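Local coordinates for protein exoribonuclease II, mitochondrial (Candida glabrata, PDB 6F3H) that degrades RNA in the 3' to 5' direction as the nuclease component of the mitochondrial RNA degradosome, mtEXO, at residues A[271-276]-A[321-326]; A[277-282]-A[289-294]; A[393-398]-A[423-428]. The protein carries 1 engineered substitution. One frame throughout, in Å; residues are numbered along the deposited sequence.

Interaction 1: residues A[271-276]-A[321-326]; sequences QEIKAF and FRHIDM
His-323 lies against Ile-273 and Lys-274, and Ile-324 against Phe-276, where the last turns of helix 251-281 meet the end of helix 311-322. Most of the contact is van der Waals packing of aliphatic groups on the imidazole. The CG2 methyl of Ile-273 stands 4.0 Å from His-323 ND1, approaching the ring obliquely, and the two side chains cross at about a right angle. On the next residue of the same helix, Lys-274 CG comes within 4.2 Å of His-323 NE2, so that the lysine stem runs past the imidazole, meeting it obliquely. CB of His-323 points at helix 251-281, and with CG anti to the carbonyl carbon (chi1 -77°) the ring continues toward Ile-273 and Lys-274.

A purely apolar patch lies one turn on. Phe-276 holds CG anti to its backbone N (chi1 176°), and its CE2 reaches to 4.3 Å from Ile-324 CD1, which again meets the ring at an oblique angle.

Polar groups find partners nearby rather than across the contact. His-323 ND1 bonds to Lys-319 O, one turn back, which helps to fix the rotation of the ring. Lys-274 NZ bonds to Asp-269 O and stays 6.0 Å from His-323 NE2, too far for direct contact.

The contact packs one helix against the end of another: Ile-273 and Phe-276 also touch Ile-320 within helix 311-322, Ile-324 continues along helix 251-281 to Ala-277 and Val-280, and Phe-321 turns to helix 334-343.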
loop_
_atom_site.group_PDB
_atom_site.type_symbol
_atom_site.label_atom_id
_atom_site.label_comp_id
_atom_site.label_asym_id
_atom_site.label_seq_id
_atom_site.Cartn_x
_atom_site.Cartn_y
_atom_site.Cartn_z
ATOM N N GLN A 271 -23.364 36.033 0.616
ATOM C CA GLN A 271 -24.805 35.944 0.799
ATOM C C GLN A 271 -25.277 34.510 0.772
ATOM O O GLN A 271 -26.159 34.125 1.543
ATOM C CB GLN A 271 -25.542 36.746 -0.258
ATOM C CG GLN A 271 -27.040 36.730 -0.020
ATOM C CD GLN A 271 -27.817 37.393 -1.137
ATOM O OE1 GLN A 271 -27.235 37.873 -2.112
ATOM N NE2 GLN A 271 -29.141 37.450 -0.990
ATOM N N GLU A 272 -24.730 33.710 -0.135
ATOM C CA GLU A 272 -25.194 32.335 -0.260
ATOM C C GLU A 272 -24.711 31.467 0.884
ATOM O O GLU A 272 -25.382 30.505 1.251
ATOM C CB GLU A 272 -24.792 31.776 -1.607
ATOM C CG GLU A 272 -25.496 32.559 -2.669
ATOM C CD GLU A 272 -26.943 32.134 -2.773
ATOM O OE1 GLU A 272 -27.200 31.087 -3.396
ATOM O OE2 GLU A 272 -27.821 32.821 -2.194
ATOM N N ILE A 273 -23.540 31.757 1.428
ATOM C CA ILE A 273 -23.178 31.160 2.703
ATOM C C ILE A 273 -24.255 31.463 3.726
ATOM O O ILE A 273 -24.707 30.584 4.467
ATOM C CB ILE A 273 -21.820 31.713 3.170
ATOM C CG1 ILE A 273 -20.693 31.266 2.251
ATOM C CG2 ILE A 273 -21.546 31.327 4.622
ATOM C CD1 ILE A 273 -19.322 31.573 2.807
ATOM N N LYS A 274 -24.691 32.718 3.765
ATOM C CA LYS A 274 -25.634 33.156 4.780
ATOM C C LYS A 274 -26.996 32.514 4.574
ATOM O O LYS A 274 -27.624 32.057 5.533
ATOM C CB LYS A 274 -25.752 34.682 4.742
ATOM C CG LYS A 274 -24.546 35.414 5.270
ATOM C CD LYS A 274 -24.595 36.857 4.846
ATOM C CE LYS A 274 -23.313 37.588 5.167
ATOM N NZ LYS A 274 -23.282 38.851 4.380
ATOM N N ALA A 275 -27.463 32.474 3.328
ATOM C CA ALA A 275 -28.742 31.854 3.035
ATOM C C ALA A 275 -28.731 30.387 3.433
ATOM O O ALA A 275 -29.692 29.887 4.027
ATOM C CB ALA A 275 -29.048 32.016 1.549
ATOM N N PHE A 276 -27.632 29.696 3.140
ATOM C CA PHE A 276 -27.493 28.283 3.483
ATOM C C PHE A 276 -27.510 28.070 4.986
ATOM O O PHE A 276 -28.239 27.218 5.498
ATOM C CB PHE A 276 -26.202 27.745 2.883
ATOM C CG PHE A 276 -25.894 26.319 3.258
ATOM C CD1 PHE A 276 -26.389 25.262 2.492
ATOM C CD2 PHE A 276 -25.087 26.029 4.347
ATOM C CE1 PHE A 276 -26.117 23.946 2.829
ATOM C CE2 PHE A 276 -24.801 24.716 4.673
ATOM C CZ PHE A 276 -25.325 23.676 3.911
ATOM N N PHE A 321 -19.271 27.013 8.836
ATOM C CA PHE A 321 -19.469 26.527 10.188
ATOM C C PHE A 321 -19.674 27.684 11.132
ATOM O O PHE A 321 -20.493 27.610 12.047
ATOM C CB PHE A 321 -18.271 25.713 10.644
ATOM C CG PHE A 321 -18.195 24.351 10.030
ATOM C CD1 PHE A 321 -19.327 23.685 9.657
ATOM C CD2 PHE A 321 -16.984 23.718 9.881
ATOM C CE1 PHE A 321 -19.255 22.440 9.119
ATOM C CE2 PHE A 321 -16.916 22.464 9.342
ATOM C CZ PHE A 321 -18.058 21.833 8.960
ATOM N N ARG A 322 -18.956 28.780 10.901
ATOM C CA ARG A 322 -19.090 29.936 11.774
ATOM C C ARG A 322 -20.507 30.474 11.731
ATOM O O ARG A 322 -20.985 31.044 12.706
ATOM C CB ARG A 322 -18.070 31.011 11.375
ATOM C CG ARG A 322 -17.874 32.062 12.439
ATOM C CD ARG A 322 -17.045 33.319 12.111
ATOM N NE ARG A 322 -16.788 33.666 10.717
ATOM C CZ ARG A 322 -17.604 34.406 9.980
ATOM N NH1 ARG A 322 -18.748 34.825 10.505
ATOM N NH2 ARG A 322 -17.284 34.717 8.726
ATOM N N HIS A 323 -21.209 30.267 10.637
ATOM C CA HIS A 323 -22.571 30.742 10.523
ATOM C C HIS A 323 -23.617 29.740 10.977
ATOM O O HIS A 323 -24.804 30.005 10.784
ATOM C CB HIS A 323 -22.857 31.159 9.095
ATOM C CG HIS A 323 -22.265 32.478 8.736
ATOM N ND1 HIS A 323 -20.950 32.619 8.355
ATOM C CD2 HIS A 323 -22.786 33.724 8.753
ATOM C CE1 HIS A 323 -20.695 33.889 8.113
ATOM N NE2 HIS A 323 -21.793 34.581 8.353
ATOM N N ILE A 324 -23.234 28.575 11.492
ATOM C CA ILE A 324 -24.194 27.551 11.897
ATOM C C ILE A 324 -24.089 27.326 13.398
ATOM O O ILE A 324 -22.996 27.067 13.909
ATOM C CB ILE A 324 -23.974 26.237 11.129
ATOM C CG1 ILE A 324 -24.321 26.425 9.661
ATOM C CG2 ILE A 324 -24.854 25.157 11.694
ATOM C CD1 ILE A 324 -23.632 25.491 8.785
ATOM N N ASP A 325 -25.228 27.357 14.091
ATOM C CA ASP A 325 -25.216 27.440 15.550
ATOM C C ASP A 325 -24.464 26.287 16.178
ATOM O O ASP A 325 -23.521 26.486 16.949
ATOM C CB ASP A 325 -26.639 27.459 16.087
ATOM C CG ASP A 325 -27.410 28.634 15.594
ATOM O OD1 ASP A 325 -27.565 28.754 14.368
ATOM O OD2 ASP A 325 -27.853 29.443 16.431
HETATM N N MSE A 326 -24.894 25.077 15.889
HETATM C CA MSE A 326 -24.326 23.916 16.531
HETATM C C MSE A 326 -22.834 23.835 16.324
HETATM O O MSE A 326 -22.081 23.522 17.235
HETATM C CB MSE A 326 -24.979 22.684 15.977
HETATM C CG MSE A 326 -26.454 22.726 16.147
HETATM SE SE MSE A 326 -27.115 21.127 15.332
HETATM C CE MSE A 326 -27.494 21.861 13.568
#

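Interaction 2: residues A[277-282]-A[289-294]; sequences AKLVND and AKRYDY
Leu-279 meets Tyr-292 and Arg-291 in a helical hairpin, in which helix 251-281 passes through a short turn into helix 285-291; the chain then enters helix 293-303. Tyr-292 occupies the break between the two later helices: it is the first residue to leave the helical conformation after 285-291 and the N-cap residue of 293-303.

The close part of the contact is where the leucine meets the buried Tyr-292. Both CB atoms point across the gap, which is wide at the backbone: 10.2 Å separates the CA atoms of Leu-279 and Tyr-292. The side chains bridge it, crossing at about a right angle. Leu-279 CD1 lies near the plane of the phenol ring and meets its edge, 3.4 Å from Tyr-292 CE2 and 3.7 Å from Tyr-292 CD2. With CG anti to the carbonyl carbon (chi1 -68°), the tyrosine extends its ring toward helix 251-281, where it also touches Ala-275 and its OH makes a weak hydrogen bond to Glu-272 OE1. Ile-288 of helix 285-291 also packs on Leu-279.

The other side is looser and faces solvent. Here the long, exposed side chain of Arg-291 passes the leucine with one face of its guanidinium group under Leu-279 CD1, while CD2 of Leu-279 comes no nearer than 4.2 Å to Arg-291 NH2. This is van der Waals contact beside a charged group, not a polar bond. The stem of the same arginine joins the two sides: Arg-291 CB sits 3.9 Å above the plane of the Tyr-292 ring, offset toward its rim.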
loop_
_atom_site.group_PDB
_atom_site.type_symbol
_atom_site.label_atom_id
_atom_site.label_comp_id
_atom_site.label_asym_id
_atom_site.label_seq_id
_atom_site.Cartn_x
_atom_site.Cartn_y
_atom_site.Cartn_z
ATOM N N ALA A 277 -26.648 28.776 5.707
ATOM C CA ALA A 277 -26.599 28.570 7.143
ATOM C C ALA A 277 -27.956 28.816 7.782
ATOM O O ALA A 277 -28.307 28.171 8.774
ATOM C CB ALA A 277 -25.551 29.493 7.762
ATOM N N LYS A 278 -28.772 29.678 7.193
ATOM C CA LYS A 278 -30.078 29.895 7.782
ATOM C C LYS A 278 -30.905 28.635 7.664
ATOM O O LYS A 278 -31.455 28.148 8.656
ATOM C CB LYS A 278 -30.780 31.065 7.121
ATOM C CG LYS A 278 -31.762 31.681 8.074
ATOM C CD LYS A 278 -32.864 32.402 7.355
ATOM C CE LYS A 278 -33.332 33.579 8.188
ATOM N NZ LYS A 278 -32.321 34.710 8.232
ATOM N N LEU A 279 -30.945 28.063 6.456
ATOM C CA LEU A 279 -31.683 26.828 6.208
ATOM C C LEU A 279 -31.276 25.726 7.168
ATOM O O LEU A 279 -32.116 24.961 7.657
ATOM C CB LEU A 279 -31.433 26.372 4.775
ATOM C CG LEU A 279 -31.740 27.417 3.712
ATOM C CD1 LEU A 279 -31.334 26.944 2.354
ATOM C CD2 LEU A 279 -33.205 27.644 3.717
ATOM N N VAL A 280 -29.983 25.625 7.436
ATOM C CA VAL A 280 -29.492 24.630 8.372
ATOM C C VAL A 280 -30.011 24.902 9.777
ATOM O O VAL A 280 -30.439 23.981 10.484
ATOM C CB VAL A 280 -27.961 24.618 8.306
ATOM C CG1 VAL A 280 -27.394 23.738 9.364
ATOM C CG2 VAL A 280 -27.556 24.148 6.947
ATOM N N ASN A 281 -30.017 26.172 10.195
ATOM C CA ASN A 281 -30.451 26.485 11.547
ATOM C C ASN A 281 -31.945 26.335 11.686
ATOM O O ASN A 281 -32.432 25.953 12.752
ATOM C CB ASN A 281 -30.031 27.893 11.911
ATOM C CG ASN A 281 -28.566 28.097 11.752
ATOM O OD1 ASN A 281 -27.763 27.277 12.210
ATOM N ND2 ASN A 281 -28.190 29.190 11.106
ATOM N N ASP A 282 -32.681 26.628 10.627
ATOM C CA ASP A 282 -34.113 26.392 10.599
ATOM C C ASP A 282 -34.433 24.933 10.295
ATOM O O ASP A 282 -35.608 24.557 10.242
ATOM C CB ASP A 282 -34.761 27.318 9.572
ATOM C CG ASP A 282 -34.467 28.777 9.850
ATOM O OD1 ASP A 282 -34.088 29.100 10.994
ATOM O OD2 ASP A 282 -34.605 29.614 8.934
ATOM N N ALA A 289 -31.336 20.643 -0.649
ATOM C CA ALA A 289 -31.242 19.685 -1.733
ATOM C C ALA A 289 -31.423 20.392 -3.063
ATOM O O ALA A 289 -30.536 20.372 -3.919
ATOM C CB ALA A 289 -32.280 18.586 -1.544
ATOM N N LYS A 290 -32.587 21.010 -3.257
ATOM C CA LYS A 290 -32.895 21.575 -4.562
ATOM C C LYS A 290 -31.901 22.667 -4.921
ATOM O O LYS A 290 -31.432 22.754 -6.065
ATOM C CB LYS A 290 -34.330 22.109 -4.568
ATOM N N ARG A 291 -31.519 23.469 -3.939
ATOM C CA ARG A 291 -30.786 24.686 -4.220
ATOM C C ARG A 291 -29.291 24.522 -4.060
ATOM O O ARG A 291 -28.522 24.916 -4.941
ATOM C CB ARG A 291 -31.262 25.797 -3.292
ATOM C CG ARG A 291 -32.080 26.852 -3.977
ATOM C CD ARG A 291 -32.240 28.091 -3.093
ATOM N NE ARG A 291 -33.263 27.915 -2.067
ATOM C CZ ARG A 291 -33.519 28.785 -1.092
ATOM N NH1 ARG A 291 -32.827 29.920 -0.983
ATOM N NH2 ARG A 291 -34.477 28.515 -0.215
ATOM N N TYR A 292 -28.872 23.899 -2.973
ATOM C CA TYR A 292 -27.469 23.958 -2.617
ATOM C C TYR A 292 -26.808 22.602 -2.707
ATOM O O TYR A 292 -26.080 22.217 -1.794
ATOM C CB TYR A 292 -27.317 24.514 -1.200
ATOM C CG TYR A 292 -27.703 25.972 -1.067
ATOM C CD1 TYR A 292 -26.966 26.970 -1.704
ATOM C CD2 TYR A 292 -28.806 26.356 -0.323
ATOM C CE1 TYR A 292 -27.314 28.325 -1.590
ATOM C CE2 TYR A 292 -29.168 27.707 -0.207
ATOM C CZ TYR A 292 -28.422 28.682 -0.837
ATOM O OH TYR A 292 -28.796 30.004 -0.714
ATOM N N ASP A 293 -27.024 21.864 -3.791
ATOM C CA ASP A 293 -26.325 20.589 -3.835
ATOM C C ASP A 293 -24.840 20.801 -4.073
ATOM O O ASP A 293 -24.018 19.979 -3.645
ATOM C CB ASP A 293 -26.909 19.646 -4.886
ATOM C CG ASP A 293 -26.651 18.161 -4.542
ATOM O OD1 ASP A 293 -26.712 17.802 -3.341
ATOM O OD2 ASP A 293 -26.373 17.350 -5.458
ATOM N N TYR A 294 -24.470 21.895 -4.730
ATOM C CA TYR A 294 -23.047 22.140 -4.889
ATOM C C TYR A 294 -22.328 22.266 -3.554
ATOM O O TYR A 294 -21.120 22.023 -3.486
ATOM C CB TYR A 294 -22.828 23.369 -5.747
ATOM C CG TYR A 294 -23.253 24.682 -5.144
ATOM C CD1 TYR A 294 -24.575 25.107 -5.202
ATOM C CD2 TYR A 294 -22.326 25.522 -4.558
ATOM C CE1 TYR A 294 -24.954 26.327 -4.673
ATOM C CE2 TYR A 294 -22.689 26.745 -4.028
ATOM C CZ TYR A 294 -23.997 27.149 -4.086
ATOM O OH TYR A 294 -24.326 28.392 -3.560
#

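Interaction 3: residues A[393-398]-A[423-428]; sequences GDMPVF and RIHIHI
Met-395, a selenomethionine, reaches from the loop after strand 390-391 to the ring of His-425 on strand 421-429. Its CB points at the strand, and CG, anti to the backbone N (chi1 168°), carries the chain outward without yet touching it. The selenium is the first atom to arrive, 4.2 Å from His-425 CD2; it lies 4.7 Å from the ring centroid and 33° off the ring normal, an oblique contact, the selenium counterpart of a sulfur-aromatic one. A bend at chi3 brings the terminal CE to 3.3 Å from His-425 CD2 and 4.0 Å from His-425 NE2, the side chains crossing at about a right angle.

Two residues along each segment, Val-397 repeats the pairing with His-427. Its CG1 meets the imidazole edge near the ring plane, 3.5 Å from His-427 CD2, and its CG2 is 4.0 Å from His-427 NE2.

Both buried rings are held from within the sheet. His-427 hydrogen-bonds through ND1 to Ser-492 OG and through NE2 to Ser-413 OG, which fixes its rotation, and His-425 ND1 hydrogen-bonds to Ser-494 OG. Phe-392 packs edge-to-face with each histidine.

The loop thus lies across one face of the RNB-domain sheet, over strand 421-429 where it runs between strands 410-416 and 488-499, while Pro-396 and Phe-398 pack on helix 543-567.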
loop_
_atom_site.group_PDB
_atom_site.type_symbol
_atom_site.label_atom_id
_atom_site.label_comp_id
_atom_site.label_asym_id
_atom_site.label_seq_id
_atom_site.Cartn_x
_atom_site.Cartn_y
_atom_site.Cartn_z
ATOM N N GLY A 393 -5.045 -35.688 -12.225
ATOM C CA GLY A 393 -6.116 -36.630 -12.014
ATOM C C GLY A 393 -6.939 -36.328 -10.789
ATOM O O GLY A 393 -7.422 -35.208 -10.582
ATOM N N ASP A 394 -7.098 -37.351 -9.968
ATOM C CA ASP A 394 -7.966 -37.316 -8.813
ATOM C C ASP A 394 -7.168 -37.031 -7.570
ATOM O O ASP A 394 -7.718 -37.025 -6.470
ATOM C CB ASP A 394 -8.697 -38.654 -8.672
ATOM C CG ASP A 394 -9.895 -38.570 -7.764
ATOM O OD1 ASP A 394 -10.807 -37.783 -8.081
ATOM O OD2 ASP A 394 -9.938 -39.304 -6.744
HETATM N N MSE A 395 -5.879 -36.818 -7.729
HETATM C CA MSE A 395 -5.080 -36.358 -6.642
HETATM C C MSE A 395 -5.756 -35.178 -5.975
HETATM O O MSE A 395 -6.169 -34.227 -6.654
HETATM C CB MSE A 395 -3.722 -35.966 -7.140
HETATM C CG MSE A 395 -2.950 -35.212 -6.126
HETATM SE SE MSE A 395 -1.307 -34.534 -6.888
HETATM C CE MSE A 395 -0.110 -34.936 -5.392
ATOM N N PRO A 396 -5.883 -35.261 -4.648
ATOM C CA PRO A 396 -6.624 -34.249 -3.886
ATOM C C PRO A 396 -5.801 -33.005 -3.632
ATOM O O PRO A 396 -4.627 -33.065 -3.246
ATOM C CB PRO A 396 -6.940 -34.948 -2.562
ATOM C CG PRO A 396 -5.962 -36.043 -2.462
ATOM C CD PRO A 396 -5.234 -36.235 -3.767
ATOM N N VAL A 397 -6.475 -31.868 -3.798
ATOM C CA VAL A 397 -5.898 -30.536 -3.679
ATOM C C VAL A 397 -6.600 -29.789 -2.568
ATOM O O VAL A 397 -7.808 -29.543 -2.656
ATOM C CB VAL A 397 -6.068 -29.749 -4.977
ATOM C CG1 VAL A 397 -5.351 -28.459 -4.869
ATOM C CG2 VAL A 397 -5.531 -30.582 -6.103
ATOM N N PHE A 398 -5.832 -29.324 -1.590
ATOM C CA PHE A 398 -6.366 -28.620 -0.438
ATOM C C PHE A 398 -6.296 -27.101 -0.617
ATOM O O PHE A 398 -5.205 -26.523 -0.660
ATOM C CB PHE A 398 -5.594 -29.035 0.808
ATOM C CG PHE A 398 -5.582 -30.519 1.071
ATOM C CD1 PHE A 398 -6.715 -31.161 1.555
ATOM C CD2 PHE A 398 -4.417 -31.260 0.902
ATOM C CE1 PHE A 398 -6.688 -32.521 1.835
ATOM C CE2 PHE A 398 -4.383 -32.620 1.183
ATOM C CZ PHE A 398 -5.515 -33.249 1.648
ATOM N N ARG A 423 6.688 -35.586 -1.774
ATOM C CA ARG A 423 6.630 -34.708 -2.928
ATOM C C ARG A 423 5.453 -33.765 -2.781
ATOM O O ARG A 423 4.352 -34.175 -2.392
ATOM C CB ARG A 423 6.492 -35.456 -4.246
ATOM C CG ARG A 423 6.275 -34.485 -5.404
ATOM C CD ARG A 423 6.172 -35.150 -6.752
ATOM N NE ARG A 423 7.173 -36.192 -6.935
ATOM C CZ ARG A 423 6.889 -37.434 -7.310
ATOM N NH1 ARG A 423 5.632 -37.779 -7.546
ATOM N NH2 ARG A 423 7.856 -38.327 -7.453
ATOM N N ILE A 424 5.700 -32.497 -3.093
ATOM C CA ILE A 424 4.746 -31.431 -2.865
ATOM C C ILE A 424 4.378 -30.746 -4.161
ATOM O O ILE A 424 5.237 -30.478 -5.006
ATOM C CB ILE A 424 5.307 -30.421 -1.872
ATOM C CG1 ILE A 424 5.942 -31.211 -0.740
ATOM C CG2 ILE A 424 4.211 -29.520 -1.450
ATOM C CD1 ILE A 424 4.930 -31.969 0.098
ATOM N N HIS A 425 3.097 -30.433 -4.286
ATOM C CA HIS A 425 2.559 -29.755 -5.446
ATOM C C HIS A 425 1.761 -28.562 -4.990
ATOM O O HIS A 425 0.828 -28.702 -4.195
ATOM C CB HIS A 425 1.684 -30.679 -6.257
ATOM C CG HIS A 425 2.411 -31.873 -6.774
ATOM N ND1 HIS A 425 3.096 -31.864 -7.971
ATOM C CD2 HIS A 425 2.562 -33.112 -6.257
ATOM C CE1 HIS A 425 3.625 -33.055 -8.173
ATOM N NE2 HIS A 425 3.315 -33.831 -7.150
ATOM N N ILE A 426 2.116 -27.404 -5.517
ATOM C CA ILE A 426 1.440 -26.161 -5.218
ATOM C C ILE A 426 0.774 -25.723 -6.487
ATOM O O ILE A 426 1.445 -25.370 -7.462
ATOM C CB ILE A 426 2.410 -25.102 -4.721
ATOM C CG1 ILE A 426 3.379 -25.774 -3.776
ATOM C CG2 ILE A 426 1.656 -23.996 -4.031
ATOM C CD1 ILE A 426 2.682 -26.283 -2.533
ATOM N N HIS A 427 -0.540 -25.748 -6.475
ATOM C CA HIS A 427 -1.309 -25.446 -7.661
ATOM C C HIS A 427 -1.858 -24.054 -7.505
ATOM O O HIS A 427 -2.638 -23.784 -6.592
ATOM C CB HIS A 427 -2.430 -26.445 -7.879
ATOM C CG HIS A 427 -2.000 -27.841 -7.631
ATOM N ND1 HIS A 427 -1.150 -28.503 -8.483
ATOM C CD2 HIS A 427 -2.313 -28.710 -6.643
ATOM C CE1 HIS A 427 -0.932 -29.714 -8.008
ATOM N NE2 HIS A 427 -1.632 -29.868 -6.897
ATOM N N ILE A 428 -1.435 -23.184 -8.387
ATOM C CA ILE A 428 -1.821 -21.796 -8.356
ATOM C C ILE A 428 -2.819 -21.616 -9.481
ATOM O O ILE A 428 -2.619 -22.149 -10.578
ATOM C CB ILE A 428 -0.578 -20.914 -8.546
ATOM C CG1 ILE A 428 0.337 -21.047 -7.338
ATOM C CG2 ILE A 428 -0.997 -19.490 -8.650
ATOM C CD1 ILE A 428 -0.413 -21.189 -6.035
#

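Interactions 1 and 2 belong to one helical region and share helix 251-281, their centres 9 Å apart. Asn-281 joins them through a probable hydrogen bond, with OD1 3.2 Å from the backbone N of Asp-325, and His-323 of interaction 1 packs on Ala-277 of interaction 2. Interaction 3 is remote, its centre 66 Å from that of interaction 1 and 63 Å from that of interaction 2, on the opposite side of the chain's centre. It alone lies near the magnesium site: the side chain of His-427 is about 7 Å from that of Asp-410, which binds magnesium together with Asp-401, and the side chain of Val-397 is about 10 Å from the bound ion.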